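Local coordinates for cytidylyltransferase (Leptospira borgpetersenii serovar Hardjo-bovis, PDB 6OEW), which probably transfers a nucleotidyl group, as expected of a metal-dependent cytidylyltransferase with the GT-A type of fold, at residues G12-R18 with N53-T59; V76-R80 with D92-Y97; I99-L105 with D147-L153. One frame throughout, in Å; residues are numbered along the deposited sequence.

Contact 1: G12-R18 with N53-T59; sequences GILIQAR and NVVVLTT
One face of the Arg18 guanidinium is met by the methyl CG2 of Thr59, which stands 3.7 Å above the plane of the group and displaced toward its rim; the nearest guanidinium atom is NE, and Arg18 CB touches the same methyl. The Arg18 chain reaches this place because it leaves the backbone with CG between N and the carbonyl carbon (chi1 70°) and bends again at chi3. Its NH2 has a long, weak ion pair with Glu61. The Thr59 hydroxyl is engaged by Asp64 and by the backbone N of Glu61, leaving its methyl for the arginine. Next door, Thr58 OG1 donates to Ala17 O at 2.7 Å, a side-chain bond that continues the pairing beyond the last backbone bond, Ala17 N to Leu57 O.

Upstream the segments are parallel neighbours in the Rossmann-like sheet of the GT-A fold, strand 11-16 lying between 54-59 and 101-106. Backbone bonds alternate between Ile13 and Ile15 on one side and Asn53, Val55 and Leu57 on the other; the shortest joins Leu57 N to Ile15 O at 2.7 Å, with an N-H...O angle of 174°.

Side chains sort onto two faces. On that of Leu14 and Leu57, Leu14 uses both ends: CD2 lies beside Val55 CG2 at 3.7 Å, the two chains pointing the same way, while its CB receives Leu57 CD1 at 4.0 Å. Helix 86-96 covers this face. On the other, Ile15 CD1 slants back to Val54 CG1 at 3.7 Å, and Val54 CG2 rests against Ile13 CB; helix 37-45 packs over Ile15 and Val56. Gln16 OE1 accepts a hydrogen bond from Arg104, and the Gln16 side chain lies about 7 Å from the bound magnesium ion.

Contact 2: V76-R80 with D92-Y97; sequences VSVFR and DAAKTY
With CG anti to the backbone N (chi1 -179°), the Phe79 side chain extends from its strand to the helix and lays its ring over Ala93. Tyr97 takes the other course, CG anti to its own carbonyl carbon, and carries its phenol to the strand, with OH beside Val78. The contact belongs to the alpha/beta sandwich of the GT-A fold: strand 77-81, the outermost strand at this end of the central sheet, is packed by helix 86-96, the next helix in the chain, and the two short axes run 9.5 Å apart at 133°.

Ala93 lies over one face of the ring. Its CB is 4.3 Å from the Phe79 centroid and 25° off the ring normal, a CH-pi contact over the face, and the backbone N of Ala93 sits above the centre on that same face. At the far end of the ring, Asp92 CB approaches CZ to 3.3 Å, a tight meeting made by the aspartate's methylene rather than its carboxylate. Phe79 CB, meanwhile, touches the edge of the Tyr97 ring near its plane, at CE2.

Thr96, a turn beyond Asp92, brings OG1 obliquely toward Phe79 CE1. That hydroxyl is held by the helix itself, donating to Asp92 O at 2.9 Å from above the carbonyl plane, so the one carbonyl receives both Thr96 N and Thr96 OG1. The methyl of Thr96 is turned to its successor: CG2 stands 3.8 Å above the Tyr97 ring plane, over the centre, while the phenol oxygen OH of Tyr97 comes within 3.3 Å of Val78 O.

Contact 3: I99-L105 with D147-L153; sequences IDIIVRL and DIEIFTL
Arg104 and Glu149 form a hydrogen-bonded antiparallel pair whose side chains run side by side, pointing the same way. Followed outward, Arg104 begins with CB against Phe151 CE2 at 3.9 Å. CG, placed anti to the backbone N (chi1 -179°), starts an extended chain that comes alongside the glutamate, and CD passes 3.1 Å from Glu149 OE1. NE has a hydrogen-bond partner outside the two segments. At the tip the guanidinium divides its work: NH2 donates to Gln16 OE1, and NH1 makes a salt bridge to Glu149 OE1 at 2.9 Å. This oxygen is met on its syn side, with the two flat groups only 13° apart in plane, yet the bond is bent, 136° at the hydrogen. A water also donates to OE1 and to Arg104 O, so the buried carboxylate oxygen is gripped twice; the adjacent positive charge would probably favour its ionised form.

The Phe151 ring shares this face of the sheet. It crosses Ile102 obliquely, CE1 meeting Ile102 CG2, and so spans from the isoleucine to Arg104 CB. Behind it, Ile102 and Phe151 exchange backbone bonds in both directions, whereas Glu149 N to Arg104 O is weak at 3.4 Å.

On the opposite face, in the conformer given, Ile101 CG2 lies near Ile150 CG2, and Val103 CG1 lies beside Ile148 CG2; helix 114-126 packs over Ile101, Val103 and Ile150. The pairing ends where Leu153 N, starting helix 153-162, donates to Asp100 O; Thr152 is the N-cap, its OG1 bonded to Leu155 N. Strand 149-152 runs antiparallel to its two neighbours, in the mixed sheet of the GT-A fold, and just before it the side chain of Asp147, salt-bridged to Arg140, lies about 6 Å from a bound magnesium ion.

Overall arrangement
The three contacts follow one another along the chain and share one mixed sheet, in which strands 77-81, 54-59, 11-16, 101-106 and 149-152 lie in that order. Contact 1 is in the middle: its centre is about 7 Å from that of contact 2, joined through bonds of Val56 and Thr58 to Phe79, and about 11 Å from that of contact 3, joined by Gly12 O to Val103 N. Contacts 2 and 3, about 13 Å apart, meet through helix 86-96, where Ala94 packs on Ile102 and Leu153. Contacts 1 and 3 approach the magnesium region that includes Asp108; contact 2 lies away from it, at the sheet's outer end.

Contact 1: G12-R18 with N53-T59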
loop_
_atom_site.group_PDB
_atom_site.type_symbol
_atom_site.label_atom_id
_atom_site.label_comp_id
_atom_site.label_asym_id
_atom_site.label_seq_id
_atom_site.Cartn_x
_atom_site.Cartn_y
_atom_site.Cartn_z
ATOM N N GLY A 12 3.515 1.213 -12.505
ATOM C CA GLY A 12 4.425 0.628 -11.543
ATOM C C GLY A 12 3.783 0.538 -10.172
ATOM O O GLY A 12 3.148 1.498 -9.734
ATOM N N ILE A 13 3.891 -0.605 -9.502
ATOM C CA ILE A 13 3.421 -0.732 -8.122
ATOM C C ILE A 13 4.633 -0.530 -7.213
ATOM O O ILE A 13 5.520 -1.389 -7.130
ATOM C CB ILE A 13 2.737 -2.081 -7.860
ATOM C CG1 ILE A 13 1.543 -2.300 -8.781
ATOM C CG2 ILE A 13 2.280 -2.144 -6.370
ATOM C CD1 ILE A 13 0.988 -3.717 -8.726
ATOM N N LEU A 14 4.687 0.624 -6.546
ATOM C CA LEU A 14 5.867 1.067 -5.817
ATOM C C LEU A 14 5.521 1.032 -4.334
ATOM O O LEU A 14 4.732 1.856 -3.856
ATOM C CB LEU A 14 6.292 2.466 -6.257
ATOM C CG LEU A 14 6.573 2.663 -7.738
ATOM C CD1 LEU A 14 7.318 3.967 -7.923
ATOM C CD2 LEU A 14 7.350 1.489 -8.325
ATOM N N ILE A 15 6.095 0.064 -3.619
ATOM C CA ILE A 15 5.759 -0.198 -2.225
ATOM C C ILE A 15 6.851 0.370 -1.337
ATOM O O ILE A 15 8.000 -0.101 -1.362
ATOM C CB ILE A 15 5.606 -1.700 -1.956
ATOM C CG1 ILE A 15 4.722 -2.356 -3.019
ATOM C CG2 ILE A 15 5.058 -1.945 -0.537
ATOM C CD1 ILE A 15 4.950 -3.821 -3.049
ATOM N N GLN A 16 6.497 1.338 -0.503
ATOM C CA GLN A 16 7.453 1.854 0.465
ATOM C C GLN A 16 7.437 0.989 1.720
ATOM O O GLN A 16 6.373 0.666 2.264
ATOM C CB GLN A 16 7.163 3.319 0.800
ATOM C CG GLN A 16 5.780 3.565 1.360
ATOM C CD GLN A 16 5.615 4.988 1.854
ATOM O OE1 GLN A 16 5.207 5.870 1.110
ATOM N NE2 GLN A 16 5.947 5.214 3.127
ATOM N N ALA A 17 8.621 0.576 2.156
ATOM C CA ALA A 17 8.716 -0.279 3.332
ATOM C C ALA A 17 10.078 -0.065 3.955
ATOM O O ALA A 17 11.060 0.163 3.247
ATOM C CB ALA A 17 8.548 -1.764 2.990
ATOM N N ARG A 18 10.130 -0.120 5.286
ATOM C CA ARG A 18 11.399 0.006 5.988
ATOM C C ARG A 18 11.300 -0.681 7.341
ATOM O O ARG A 18 10.214 -0.802 7.919
ATOM C CB ARG A 18 11.821 1.472 6.200
ATOM C CG ARG A 18 10.949 2.201 7.215
ATOM C CD ARG A 18 11.312 3.675 7.291
ATOM N NE ARG A 18 12.644 3.882 7.860
ATOM C CZ ARG A 18 13.172 5.073 8.128
ATOM N NH1 ARG A 18 12.488 6.179 7.864
ATOM N NH2 ARG A 18 14.392 5.157 8.663
ATOM N N ASN A 53 5.938 -5.054 -12.679
ATOM C CA ASN A 53 6.627 -3.820 -12.303
ATOM C C ASN A 53 6.397 -3.475 -10.839
ATOM O O ASN A 53 6.105 -2.323 -10.507
ATOM C CB ASN A 53 6.182 -2.642 -13.183
ATOM C CG ASN A 53 6.480 -2.856 -14.663
ATOM O OD1 ASN A 53 7.529 -3.384 -15.040
ATOM N ND2 ASN A 53 5.549 -2.425 -15.515
ATOM N N VAL A 54 6.523 -4.454 -9.950
ATOM C CA VAL A 54 6.503 -4.197 -8.517
ATOM C C VAL A 54 7.921 -3.843 -8.107
ATOM O O VAL A 54 8.874 -4.523 -8.509
ATOM C CB VAL A 54 5.998 -5.424 -7.738
ATOM C CG1 VAL A 54 6.136 -5.211 -6.254
ATOM C CG2 VAL A 54 4.540 -5.690 -8.071
ATOM N N VAL A 55 8.067 -2.759 -7.353
ATOM C CA VAL A 55 9.353 -2.360 -6.787
ATOM C C VAL A 55 9.139 -2.065 -5.310
ATOM O O VAL A 55 8.169 -1.388 -4.944
ATOM C CB VAL A 55 9.946 -1.126 -7.496
ATOM C CG1 VAL A 55 11.421 -0.920 -7.080
ATOM C CG2 VAL A 55 9.776 -1.222 -9.056
ATOM N N VAL A 56 10.035 -2.569 -4.461
ATOM C CA VAL A 56 10.058 -2.183 -3.054
ATOM C C VAL A 56 11.017 -1.010 -2.900
ATOM O O VAL A 56 12.186 -1.079 -3.314
ATOM C CB VAL A 56 10.470 -3.360 -2.153
ATOM C CG1 VAL A 56 10.706 -2.890 -0.706
ATOM C CG2 VAL A 56 9.419 -4.469 -2.185
ATOM N N LEU A 57 10.519 0.077 -2.320
ATOM C CA LEU A 57 11.282 1.295 -2.122
ATOM C C LEU A 57 11.617 1.367 -0.638
ATOM O O LEU A 57 10.719 1.536 0.190
ATOM C CB LEU A 57 10.488 2.523 -2.528
ATOM C CG LEU A 57 10.423 2.940 -4.005
ATOM C CD1 LEU A 57 9.964 1.772 -4.883
ATOM C CD2 LEU A 57 9.489 4.127 -4.101
ATOM N N THR A 58 12.902 1.296 -0.306
ATOM C CA THR A 58 13.278 1.319 1.106
ATOM C C THR A 58 14.422 2.318 1.290
ATOM O O THR A 58 14.682 3.133 0.395
ATOM C CB THR A 58 13.628 -0.106 1.573
ATOM O OG1 THR A 58 13.777 -0.143 3.008
ATOM C CG2 THR A 58 14.907 -0.614 0.891
ATOM N N THR A 59 15.081 2.322 2.449
ATOM C CA THR A 59 16.151 3.278 2.693
ATOM C C THR A 59 17.507 2.632 2.443
ATOM O O THR A 59 17.624 1.424 2.232
ATOM C CB THR A 59 16.132 3.830 4.133
ATOM O OG1 THR A 59 16.883 2.944 4.964
ATOM C CG2 THR A 59 14.695 3.928 4.678
#

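Contact 2: V76-R80 with D92-Y97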
loop_
_atom_site.group_PDB
_atom_site.type_symbol
_atom_site.label_atom_id
_atom_site.label_comp_id
_atom_site.label_asym_id
_atom_site.label_seq_id
_atom_site.Cartn_x
_atom_site.Cartn_y
_atom_site.Cartn_z
ATOM N N VAL A 76 11.260 -9.414 -6.649
ATOM C CA VAL A 76 10.841 -8.091 -7.089
ATOM C C VAL A 76 12.047 -7.158 -7.025
ATOM O O VAL A 76 13.076 -7.471 -6.424
ATOM C CB VAL A 76 9.642 -7.556 -6.272
ATOM C CG1 VAL A 76 8.521 -8.614 -6.199
ATOM C CG2 VAL A 76 10.060 -7.190 -4.929
ATOM N N SER A 77 11.939 -6.019 -7.704
ATOM C CA SER A 77 13.058 -5.094 -7.726
ATOM C C SER A 77 13.050 -4.236 -6.477
ATOM O O SER A 77 12.050 -4.150 -5.761
ATOM C CB SER A 77 13.003 -4.213 -8.972
ATOM O OG SER A 77 13.036 -5.026 -10.128
ATOM N N VAL A 78 14.198 -3.608 -6.205
ATOM C CA VAL A 78 14.401 -2.840 -4.988
ATOM C C VAL A 78 15.037 -1.510 -5.340
ATOM O O VAL A 78 16.015 -1.465 -6.095
ATOM C CB VAL A 78 15.322 -3.567 -3.990
ATOM C CG1 VAL A 78 15.494 -2.709 -2.742
ATOM C CG2 VAL A 78 14.757 -4.922 -3.627
ATOM N N PHE A 79 14.515 -0.436 -4.756
ATOM C CA PHE A 79 15.117 0.882 -4.872
ATOM C C PHE A 79 15.422 1.383 -3.466
ATOM O O PHE A 79 14.541 1.385 -2.604
ATOM C CB PHE A 79 14.201 1.876 -5.599
ATOM C CG PHE A 79 14.823 3.217 -5.731
ATOM C CD1 PHE A 79 15.662 3.492 -6.802
ATOM C CD2 PHE A 79 14.654 4.180 -4.746
ATOM C CE1 PHE A 79 16.300 4.717 -6.904
ATOM C CE2 PHE A 79 15.301 5.413 -4.838
ATOM C CZ PHE A 79 16.129 5.670 -5.915
ATOM N N ARG A 80 16.664 1.785 -3.236
ATOM C CA ARG A 80 17.110 2.230 -1.922
ATOM C C ARG A 80 17.471 3.701 -1.997
ATOM O O ARG A 80 18.412 4.086 -2.709
ATOM C CB ARG A 80 18.284 1.375 -1.452
ATOM C CG ARG A 80 17.880 -0.103 -1.455
ATOM C CD ARG A 80 18.835 -0.993 -0.679
ATOM N NE ARG A 80 18.892 -0.616 0.733
ATOM C CZ ARG A 80 19.552 -1.308 1.669
ATOM N NH1 ARG A 80 20.197 -2.431 1.347
ATOM N NH2 ARG A 80 19.578 -0.873 2.937
ATOM N N ASP A 92 12.617 9.409 -7.582
ATOM C CA ASP A 92 13.811 8.691 -8.031
ATOM C C ASP A 92 13.439 7.329 -8.632
ATOM O O ASP A 92 13.886 6.968 -9.730
ATOM C CB ASP A 92 14.779 8.474 -6.860
ATOM C CG ASP A 92 15.561 9.727 -6.441
ATOM O OD1 ASP A 92 15.522 10.764 -7.117
ATOM O OD2 ASP A 92 16.230 9.647 -5.379
ATOM N N ALA A 93 12.621 6.557 -7.910
ATOM C CA ALA A 93 12.263 5.220 -8.368
ATOM C C ALA A 93 11.471 5.275 -9.669
ATOM O O ALA A 93 11.735 4.500 -10.595
ATOM C CB ALA A 93 11.454 4.496 -7.294
ATOM N N ALA A 94 10.487 6.179 -9.750
ATOM C CA ALA A 94 9.654 6.258 -10.951
ATOM C C ALA A 94 10.488 6.614 -12.173
ATOM O O ALA A 94 10.304 6.043 -13.260
ATOM C CB ALA A 94 8.537 7.277 -10.748
ATOM N N LYS A 95 11.419 7.555 -12.019
ATOM C CA LYS A 95 12.283 7.896 -13.142
ATOM C C LYS A 95 13.223 6.745 -13.483
ATOM O O LYS A 95 13.460 6.459 -14.665
ATOM C CB LYS A 95 13.086 9.158 -12.829
ATOM C CG LYS A 95 12.294 10.459 -12.763
ATOM C CD LYS A 95 13.275 11.596 -12.416
ATOM C CE LYS A 95 12.583 12.845 -11.887
ATOM N NZ LYS A 95 13.540 13.713 -11.093
ATOM N N THR A 96 13.789 6.090 -12.461
ATOM C CA THR A 96 14.677 4.954 -12.688
ATOM C C THR A 96 13.996 3.872 -13.522
ATOM O O THR A 96 14.601 3.310 -14.441
ATOM C CB THR A 96 15.139 4.383 -11.345
ATOM O OG1 THR A 96 16.043 5.305 -10.736
ATOM C CG2 THR A 96 15.828 3.034 -11.507
ATOM N N TYR A 97 12.738 3.575 -13.223
ATOM C CA TYR A 97 12.034 2.483 -13.881
ATOM C C TYR A 97 11.116 2.958 -14.997
ATOM O O TYR A 97 10.334 2.155 -15.516
ATOM C CB TYR A 97 11.255 1.674 -12.844
ATOM C CG TYR A 97 12.170 1.060 -11.810
ATOM C CD1 TYR A 97 12.987 -0.018 -12.135
ATOM C CD2 TYR A 97 12.232 1.559 -10.506
ATOM C CE1 TYR A 97 13.843 -0.579 -11.204
ATOM C CE2 TYR A 97 13.093 1.015 -9.579
ATOM C CZ TYR A 97 13.897 -0.060 -9.931
ATOM O OH TYR A 97 14.754 -0.630 -9.012
#

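Contact 3: I99-L105 with D147-L153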
loop_
_atom_site.group_PDB
_atom_site.type_symbol
_atom_site.label_atom_id
_atom_site.label_comp_id
_atom_site.label_asym_id
_atom_site.label_seq_id
_atom_site.Cartn_x
_atom_site.Cartn_y
_atom_site.Cartn_z
ATOM N N ILE A 99 8.461 4.840 -14.978
ATOM C CA ILE A 99 7.059 4.669 -14.593
ATOM C C ILE A 99 6.294 5.942 -14.921
ATOM O O ILE A 99 6.732 7.052 -14.584
ATOM C CB ILE A 99 6.927 4.340 -13.094
ATOM C CG1 ILE A 99 7.767 3.117 -12.697
ATOM C CG2 ILE A 99 5.446 4.157 -12.712
ATOM C CD1 ILE A 99 7.371 1.811 -13.358
ATOM N N ASP A 100 5.146 5.786 -15.587
ATOM C CA ASP A 100 4.228 6.884 -15.873
ATOM C C ASP A 100 3.070 6.969 -14.891
ATOM O O ASP A 100 2.623 8.079 -14.568
ATOM C CB ASP A 100 3.633 6.729 -17.281
ATOM C CG ASP A 100 4.696 6.661 -18.363
ATOM O OD1 ASP A 100 5.430 7.656 -18.541
ATOM O OD2 ASP A 100 4.793 5.603 -19.027
ATOM N N ILE A 101 2.556 5.828 -14.433
ATOM C CA ILE A 101 1.428 5.764 -13.504
ATOM C C ILE A 101 1.895 5.049 -12.239
ATOM O O ILE A 101 2.173 3.841 -12.265
ATOM C CB ILE A 101 0.218 5.048 -14.113
ATOM C CG1 ILE A 101 -0.175 5.695 -15.443
ATOM C CG2 ILE A 101 -0.951 5.101 -13.153
ATOM C CD1 ILE A 101 -0.642 7.112 -15.312
ATOM N N ILE A 102 1.965 5.782 -11.135
ATOM C CA ILE A 102 2.458 5.234 -9.872
ATOM C C ILE A 102 1.307 4.673 -9.034
ATOM O O ILE A 102 0.386 5.404 -8.657
ATOM C CB ILE A 102 3.225 6.298 -9.088
ATOM C CG1 ILE A 102 4.507 6.651 -9.853
ATOM C CG2 ILE A 102 3.525 5.767 -7.671
ATOM C CD1 ILE A 102 5.008 8.064 -9.604
ATOM N N VAL A 103 1.390 3.394 -8.680
ATOM C CA VAL A 103 0.497 2.824 -7.675
ATOM C C VAL A 103 1.270 2.824 -6.360
ATOM O O VAL A 103 2.237 2.071 -6.186
ATOM C CB VAL A 103 0.007 1.423 -8.047
ATOM C CG1 VAL A 103 -0.946 0.902 -6.959
ATOM C CG2 VAL A 103 -0.673 1.440 -9.414
ATOM N N ARG A 104 0.880 3.708 -5.454
ATOM C CA ARG A 104 1.587 3.859 -4.185
ATOM C C ARG A 104 0.955 2.961 -3.130
ATOM O O ARG A 104 -0.231 3.109 -2.823
ATOM C CB ARG A 104 1.558 5.302 -3.705
ATOM C CG ARG A 104 2.342 5.384 -2.387
ATOM C CD ARG A 104 1.916 6.507 -1.544
ATOM N NE ARG A 104 2.722 6.659 -0.318
ATOM C CZ ARG A 104 2.349 7.492 0.640
ATOM N NH1 ARG A 104 1.207 8.151 0.478
ATOM N NH2 ARG A 104 3.098 7.673 1.729
ATOM N N LEU A 105 1.751 2.034 -2.582
ATOM C CA LEU A 105 1.362 1.178 -1.477
ATOM C C LEU A 105 2.414 1.298 -0.390
ATOM O O LEU A 105 3.558 1.678 -0.653
ATOM C CB LEU A 105 1.262 -0.304 -1.856
ATOM C CG LEU A 105 0.402 -0.661 -3.068
ATOM C CD1 LEU A 105 0.509 -2.174 -3.324
ATOM C CD2 LEU A 105 -1.040 -0.244 -2.840
ATOM N N ASP A 147 -5.301 0.387 1.596
ATOM C CA ASP A 147 -5.099 1.725 1.038
ATOM C C ASP A 147 -4.351 1.659 -0.285
ATOM O O ASP A 147 -3.290 1.030 -0.392
ATOM C CB ASP A 147 -4.303 2.615 1.998
ATOM C CG ASP A 147 -4.945 2.766 3.373
ATOM O OD1 ASP A 147 -5.926 2.071 3.704
ATOM O OD2 ASP A 147 -4.420 3.599 4.137
ATOM N N ILE A 148 -4.901 2.336 -1.289
ATOM C CA ILE A 148 -4.314 2.402 -2.618
ATOM C C ILE A 148 -4.442 3.834 -3.093
ATOM O O ILE A 148 -5.529 4.420 -3.019
ATOM C CB ILE A 148 -5.026 1.440 -3.595
ATOM C CG1 ILE A 148 -4.883 -0.015 -3.116
ATOM C CG2 ILE A 148 -4.479 1.636 -5.009
ATOM C CD1 ILE A 148 -5.923 -1.031 -3.760
ATOM N N GLU A 149 -3.341 4.398 -3.561
ATOM C CA GLU A 149 -3.317 5.697 -4.208
ATOM C C GLU A 149 -2.637 5.523 -5.550
ATOM O O GLU A 149 -1.661 4.776 -5.662
ATOM C CB GLU A 149 -2.564 6.751 -3.346
ATOM C CG GLU A 149 -3.223 6.928 -1.999
ATOM C CD GLU A 149 -2.270 7.427 -0.922
ATOM O OE1 GLU A 149 -1.121 6.931 -0.857
ATOM O OE2 GLU A 149 -2.695 8.308 -0.148
ATOM N N ILE A 150 -3.190 6.162 -6.574
ATOM C CA ILE A 150 -2.660 6.099 -7.930
ATOM C C ILE A 150 -2.516 7.515 -8.447
ATOM O O ILE A 150 -3.479 8.288 -8.412
ATOM C CB ILE A 150 -3.582 5.281 -8.857
ATOM C CG1 ILE A 150 -3.867 3.911 -8.208
ATOM C CG2 ILE A 150 -2.913 5.127 -10.198
ATOM C CD1 ILE A 150 -4.897 3.050 -9.012
ATOM N N PHE A 151 -1.333 7.856 -8.954
ATOM C CA PHE A 151 -1.171 9.179 -9.529
ATOM C C PHE A 151 -0.110 9.158 -10.616
ATOM O O PHE A 151 0.717 8.244 -10.693
ATOM C CB PHE A 151 -0.835 10.215 -8.456
ATOM C CG PHE A 151 0.185 9.740 -7.454
ATOM C CD1 PHE A 151 1.540 9.853 -7.726
ATOM C CD2 PHE A 151 -0.211 9.183 -6.251
ATOM C CE1 PHE A 151 2.495 9.417 -6.795
ATOM C CE2 PHE A 151 0.720 8.741 -5.330
ATOM C CZ PHE A 151 2.073 8.852 -5.592
ATOM N N THR A 152 -0.166 10.177 -11.474
ATOM C CA THR A 152 0.757 10.298 -12.593
ATOM C C THR A 152 2.120 10.764 -12.104
ATOM O O THR A 152 2.248 11.408 -11.059
ATOM C CB THR A 152 0.248 11.287 -13.652
ATOM O OG1 THR A 152 0.166 12.609 -13.104
ATOM C CG2 THR A 152 -1.130 10.869 -14.189
ATOM N N LEU A 153 3.146 10.427 -12.875
ATOM C CA LEU A 153 4.455 11.005 -12.624
ATOM C C LEU A 153 4.378 12.523 -12.664
ATOM O O LEU A 153 5.039 13.210 -11.876
ATOM C CB LEU A 153 5.458 10.484 -13.651
ATOM C CG LEU A 153 6.846 11.121 -13.639
ATOM C CD1 LEU A 153 7.627 10.670 -12.439
ATOM C CD2 LEU A 153 7.545 10.751 -14.935
HETATM O O HOH W 1 -1.251 4.190 -0.461
#